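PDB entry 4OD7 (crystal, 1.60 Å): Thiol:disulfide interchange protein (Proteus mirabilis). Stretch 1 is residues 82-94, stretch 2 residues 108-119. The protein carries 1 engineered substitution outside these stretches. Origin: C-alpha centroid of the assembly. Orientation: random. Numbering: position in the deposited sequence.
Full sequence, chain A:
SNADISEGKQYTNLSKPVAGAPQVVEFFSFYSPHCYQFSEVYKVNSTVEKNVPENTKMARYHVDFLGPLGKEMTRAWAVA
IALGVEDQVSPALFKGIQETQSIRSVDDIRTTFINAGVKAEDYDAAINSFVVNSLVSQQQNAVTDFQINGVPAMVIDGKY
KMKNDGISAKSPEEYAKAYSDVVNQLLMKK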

# COMPACT_ATOMS: atom_id res chain seq x y z
N ALA A 82 -12.59 -1.69 -5.83
CA ALA A 82 -13.96 -1.54 -6.29
C ALA A 82 -14.82 -2.78 -6.01
O ALA A 82 -16.04 -2.66 -5.72
CB ALA A 82 -14.00 -1.19 -7.79
N LEU A 83 -14.23 -3.97 -6.15
CA LEU A 83 -14.96 -5.22 -5.94
C LEU A 83 -14.88 -5.62 -4.48
O LEU A 83 -15.57 -6.54 -4.07
CB LEU A 83 -14.41 -6.34 -6.83
CG LEU A 83 -14.60 -6.04 -8.32
CD1 LEU A 83 -14.15 -7.15 -9.20
CD2 LEU A 83 -16.03 -5.61 -8.67
N GLY A 84 -14.00 -4.96 -3.72
CA GLY A 84 -13.82 -5.22 -2.30
C GLY A 84 -13.18 -6.57 -2.05
O GLY A 84 -13.44 -7.20 -1.02
N VAL A 85 -12.27 -6.97 -2.93
CA VAL A 85 -11.66 -8.30 -2.84
C VAL A 85 -10.15 -8.23 -2.61
O VAL A 85 -9.42 -9.11 -3.02
CB VAL A 85 -12.01 -9.11 -4.12
CG1 VAL A 85 -13.51 -9.31 -4.26
CG2 VAL A 85 -11.46 -8.42 -5.38
N GLU A 86 -9.72 -7.15 -1.98
CA GLU A 86 -8.32 -6.88 -1.69
C GLU A 86 -7.68 -8.09 -1.01
O GLU A 86 -6.68 -8.59 -1.47
CB GLU A 86 -8.19 -5.66 -0.78
CG GLU A 86 -8.76 -4.35 -1.32
CD GLU A 86 -10.17 -4.08 -0.80
OE1 GLU A 86 -10.91 -5.06 -0.52
OE2 GLU A 86 -10.55 -2.89 -0.63
N ASP A 87 -8.30 -8.60 0.04
CA ASP A 87 -7.70 -9.69 0.78
C ASP A 87 -7.56 -10.99 0.02
O ASP A 87 -6.64 -11.77 0.26
CB ASP A 87 -8.57 -9.98 2.02
CG ASP A 87 -8.35 -9.00 3.14
OD1 ASP A 87 -7.53 -8.08 2.96
OD2 ASP A 87 -9.03 -9.15 4.18
N GLN A 88 -8.47 -11.22 -0.90
CA GLN A 88 -8.48 -12.41 -1.73
C GLN A 88 -7.46 -12.38 -2.87
O GLN A 88 -6.85 -13.37 -3.16
CB GLN A 88 -9.89 -12.61 -2.33
CG GLN A 88 -10.99 -13.13 -1.38
CD GLN A 88 -11.33 -12.21 -0.20
OE1 GLN A 88 -11.43 -10.97 -0.33
NE2 GLN A 88 -11.51 -12.82 0.96
N VAL A 89 -7.26 -11.23 -3.53
CA VAL A 89 -6.42 -11.19 -4.73
C VAL A 89 -5.03 -10.71 -4.39
O VAL A 89 -4.09 -11.05 -5.10
CB VAL A 89 -6.99 -10.25 -5.86
CG1 VAL A 89 -8.44 -10.53 -6.13
CG2 VAL A 89 -6.83 -8.80 -5.52
N SER A 90 -4.91 -9.91 -3.32
CA SER A 90 -3.62 -9.34 -2.96
C SER A 90 -2.53 -10.43 -2.86
O SER A 90 -1.49 -10.27 -3.48
CB SER A 90 -3.73 -8.54 -1.67
OG SER A 90 -2.47 -7.99 -1.34
N PRO A 91 -2.75 -11.53 -2.10
CA PRO A 91 -1.71 -12.55 -2.09
C PRO A 91 -1.38 -13.14 -3.47
O PRO A 91 -0.21 -13.37 -3.80
CB PRO A 91 -2.29 -13.59 -1.15
CG PRO A 91 -3.22 -12.86 -0.29
CD PRO A 91 -3.82 -11.86 -1.15
N ALA A 92 -2.42 -13.32 -4.29
CA ALA A 92 -2.25 -13.92 -5.64
C ALA A 92 -1.52 -13.01 -6.63
O ALA A 92 -0.79 -13.47 -7.52
CB ALA A 92 -3.65 -14.32 -6.25
N LEU A 93 -1.69 -11.70 -6.46
CA LEU A 93 -1.06 -10.75 -7.32
C LEU A 93 0.40 -10.64 -6.96
O LEU A 93 1.25 -10.60 -7.82
CB LEU A 93 -1.75 -9.41 -7.19
CG LEU A 93 -3.16 -9.32 -7.79
CD1 LEU A 93 -3.73 -8.03 -7.37
CD2 LEU A 93 -3.23 -9.46 -9.29
N PHE A 94 0.70 -10.60 -5.68
CA PHE A 94 2.11 -10.65 -5.26
C PHE A 94 2.76 -11.94 -5.77
O PHE A 94 3.81 -11.91 -6.36
CB PHE A 94 2.26 -10.60 -3.74
CG PHE A 94 2.31 -9.22 -3.17
CD1 PHE A 94 3.33 -8.35 -3.47
CD2 PHE A 94 1.33 -8.80 -2.29
CE1 PHE A 94 3.36 -7.07 -2.91
CE2 PHE A 94 1.35 -7.53 -1.73
CZ PHE A 94 2.37 -6.67 -2.04
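Stretch 2 (108-119) DIRTTFINAGVK

Two helices can pack without a single hydrogen bond between them, through apolar side chains alone or nearly so, and the pairing of residues 108-119 with residues 82-94 is a compact example. Stretch 2 is helical from D108 to N115, continuing a helix that begins earlier in the chain, and it runs against the helix 86-94 with their N-to-C directions 132° apart. The axes approach to 9.4 Å. Because the directions are largely opposed, the register descends as stretch 1 ascends: T112 lies nearest A92, A116 nearest V89, and V118, beyond the helix, nearest V85. Together the two stretches bury 448 Å², with no hydrogen bond between them.

The residue that gives most to this surface is F113. Its CA-to-CB bond points sideways, yet with chi1 at -84° (m) the ring comes nearer to stretch 1. V89 sits over one face: its CG1 lies 4.2 Å from the ring centroid and 23° off the normal, a CH-pi contact, and 3.9 Å from F113 CD1. V85 and L93 approach the same ring obliquely, with V85 CG2 4.4 Å from F113 CE1 and L93 CD2 4.0 Å from F113 CE2.

L93 shows the same device from the other side of the contact. Its bond to CB is also sideways, but the m,t rotamer brings L93 CD2 to 3.7 Å from T112 CG2 and 4.4 Å from I109 CG2, so that one methyl touches three residues of stretch 2. T112 also meets A92, with T112 CG2 3.8 Å from A92 CB. The hydroxyl of T112 is occupied within its own helix, OG1 donating to D108 O at 2.6 Å, while the methyl is left to pack.

A116 and V118 extend the contact past the end of the helix. A116 points toward stretch 1, and its CB stands 3.9 Å from V89 CG1 and likewise 3.9 Å from Q88 O; the small side chain accompanies the closest backbone register of the pair, 5.8 Å between A116 CA and V89 CA. At G117 phi is positive, and a CB would be jammed against the preceding carbonyl. The chain then extends at V118, whose N still bonds to F113 O at 3.1 Å. V118, with chi1 t, places V118 CG1 3.6 Å from L83 CD1 and V118 CG2 3.9 Å from V85 CG2. A helix can thus continue its packing through the turn that ends it.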

# COMPACT_ATOMS: atom_id res chain seq x y z
N ASP A 108 -3.53 -11.99 -18.03
CA ASP A 108 -3.11 -12.72 -16.84
C ASP A 108 -3.60 -12.08 -15.54
O ASP A 108 -3.88 -12.75 -14.56
CB ASP A 108 -1.61 -12.83 -16.83
CG ASP A 108 -1.09 -13.69 -17.93
OD1 ASP A 108 -1.82 -14.58 -18.42
OD2 ASP A 108 0.07 -13.50 -18.27
N ILE A 109 -3.63 -10.76 -15.49
CA ILE A 109 -4.20 -10.08 -14.34
C ILE A 109 -5.66 -10.51 -14.20
O ILE A 109 -6.09 -10.94 -13.14
CB ILE A 109 -4.09 -8.57 -14.46
CG1 ILE A 109 -2.63 -8.19 -14.68
CG2 ILE A 109 -4.62 -7.94 -13.19
CD1 ILE A 109 -2.36 -6.72 -14.83
N ARG A 110 -6.41 -10.41 -15.29
CA ARG A 110 -7.79 -10.88 -15.33
C ARG A 110 -7.95 -12.34 -14.87
O ARG A 110 -8.79 -12.63 -14.01
CB ARG A 110 -8.33 -10.71 -16.74
CG ARG A 110 -9.76 -11.12 -16.92
CD ARG A 110 -10.23 -10.75 -18.28
NE ARG A 110 -11.63 -11.10 -18.46
CZ ARG A 110 -12.06 -12.29 -18.86
NH1 ARG A 110 -11.19 -13.27 -19.06
NH2 ARG A 110 -13.35 -12.52 -19.04
N THR A 111 -7.11 -13.24 -15.39
CA THR A 111 -7.17 -14.65 -14.98
C THR A 111 -6.93 -14.79 -13.50
O THR A 111 -7.55 -15.60 -12.87
CB THR A 111 -6.13 -15.53 -15.70
OG1 THR A 111 -6.42 -15.55 -17.10
CG2 THR A 111 -6.19 -16.92 -15.18
N THR A 112 -6.02 -13.98 -12.95
CA THR A 112 -5.73 -13.99 -11.52
C THR A 112 -6.93 -13.66 -10.63
O THR A 112 -7.22 -14.36 -9.67
CB THR A 112 -4.60 -12.97 -11.20
OG1 THR A 112 -3.46 -13.25 -12.02
CG2 THR A 112 -4.20 -12.99 -9.72
N PHE A 113 -7.65 -12.60 -10.99
CA PHE A 113 -8.87 -12.22 -10.29
C PHE A 113 -9.89 -13.38 -10.35
O PHE A 113 -10.44 -13.77 -9.33
CB PHE A 113 -9.46 -10.96 -10.89
CG PHE A 113 -8.84 -9.69 -10.32
CD1 PHE A 113 -9.54 -8.86 -9.46
CD2 PHE A 113 -7.54 -9.34 -10.62
CE1 PHE A 113 -8.97 -7.71 -8.95
CE2 PHE A 113 -6.97 -8.15 -10.10
CZ PHE A 113 -7.67 -7.37 -9.27
N ILE A 114 -10.10 -13.95 -11.55
CA ILE A 114 -11.06 -15.05 -11.73
C ILE A 114 -10.68 -16.29 -10.89
O ILE A 114 -11.55 -16.89 -10.27
CB ILE A 114 -11.20 -15.45 -13.23
CG1 ILE A 114 -11.83 -14.30 -14.04
CG2 ILE A 114 -12.00 -16.74 -13.37
CD1 ILE A 114 -11.73 -14.46 -15.54
N ASN A 115 -9.40 -16.64 -10.81
CA ASN A 115 -8.99 -17.76 -9.96
C ASN A 115 -9.08 -17.48 -8.46
O ASN A 115 -9.18 -18.40 -7.66
CB ASN A 115 -7.58 -18.10 -10.26
CG ASN A 115 -7.47 -18.91 -11.46
OD1 ASN A 115 -8.32 -19.76 -11.71
ND2 ASN A 115 -6.46 -18.63 -12.27
N ALA A 116 -9.10 -16.20 -8.10
CA ALA A 116 -9.37 -15.76 -6.72
C ALA A 116 -10.88 -15.60 -6.46
O ALA A 116 -11.26 -14.93 -5.49
CB ALA A 116 -8.64 -14.46 -6.44
N GLY A 117 -11.72 -16.13 -7.36
CA GLY A 117 -13.17 -16.17 -7.18
C GLY A 117 -14.02 -15.02 -7.69
O GLY A 117 -15.24 -15.00 -7.54
N VAL A 118 -13.36 -14.04 -8.29
CA VAL A 118 -14.06 -12.93 -8.89
C VAL A 118 -14.76 -13.39 -10.20
O VAL A 118 -14.17 -14.04 -11.05
CB VAL A 118 -13.04 -11.79 -9.12
CG1 VAL A 118 -13.65 -10.63 -9.86
CG2 VAL A 118 -12.50 -11.33 -7.79
N LYS A 119 -16.00 -12.98 -10.39
CA LYS A 119 -16.73 -13.32 -11.57
C LYS A 119 -16.18 -12.56 -12.73
O LYS A 119 -15.91 -11.38 -12.60
CB LYS A 119 -18.23 -13.02 -11.41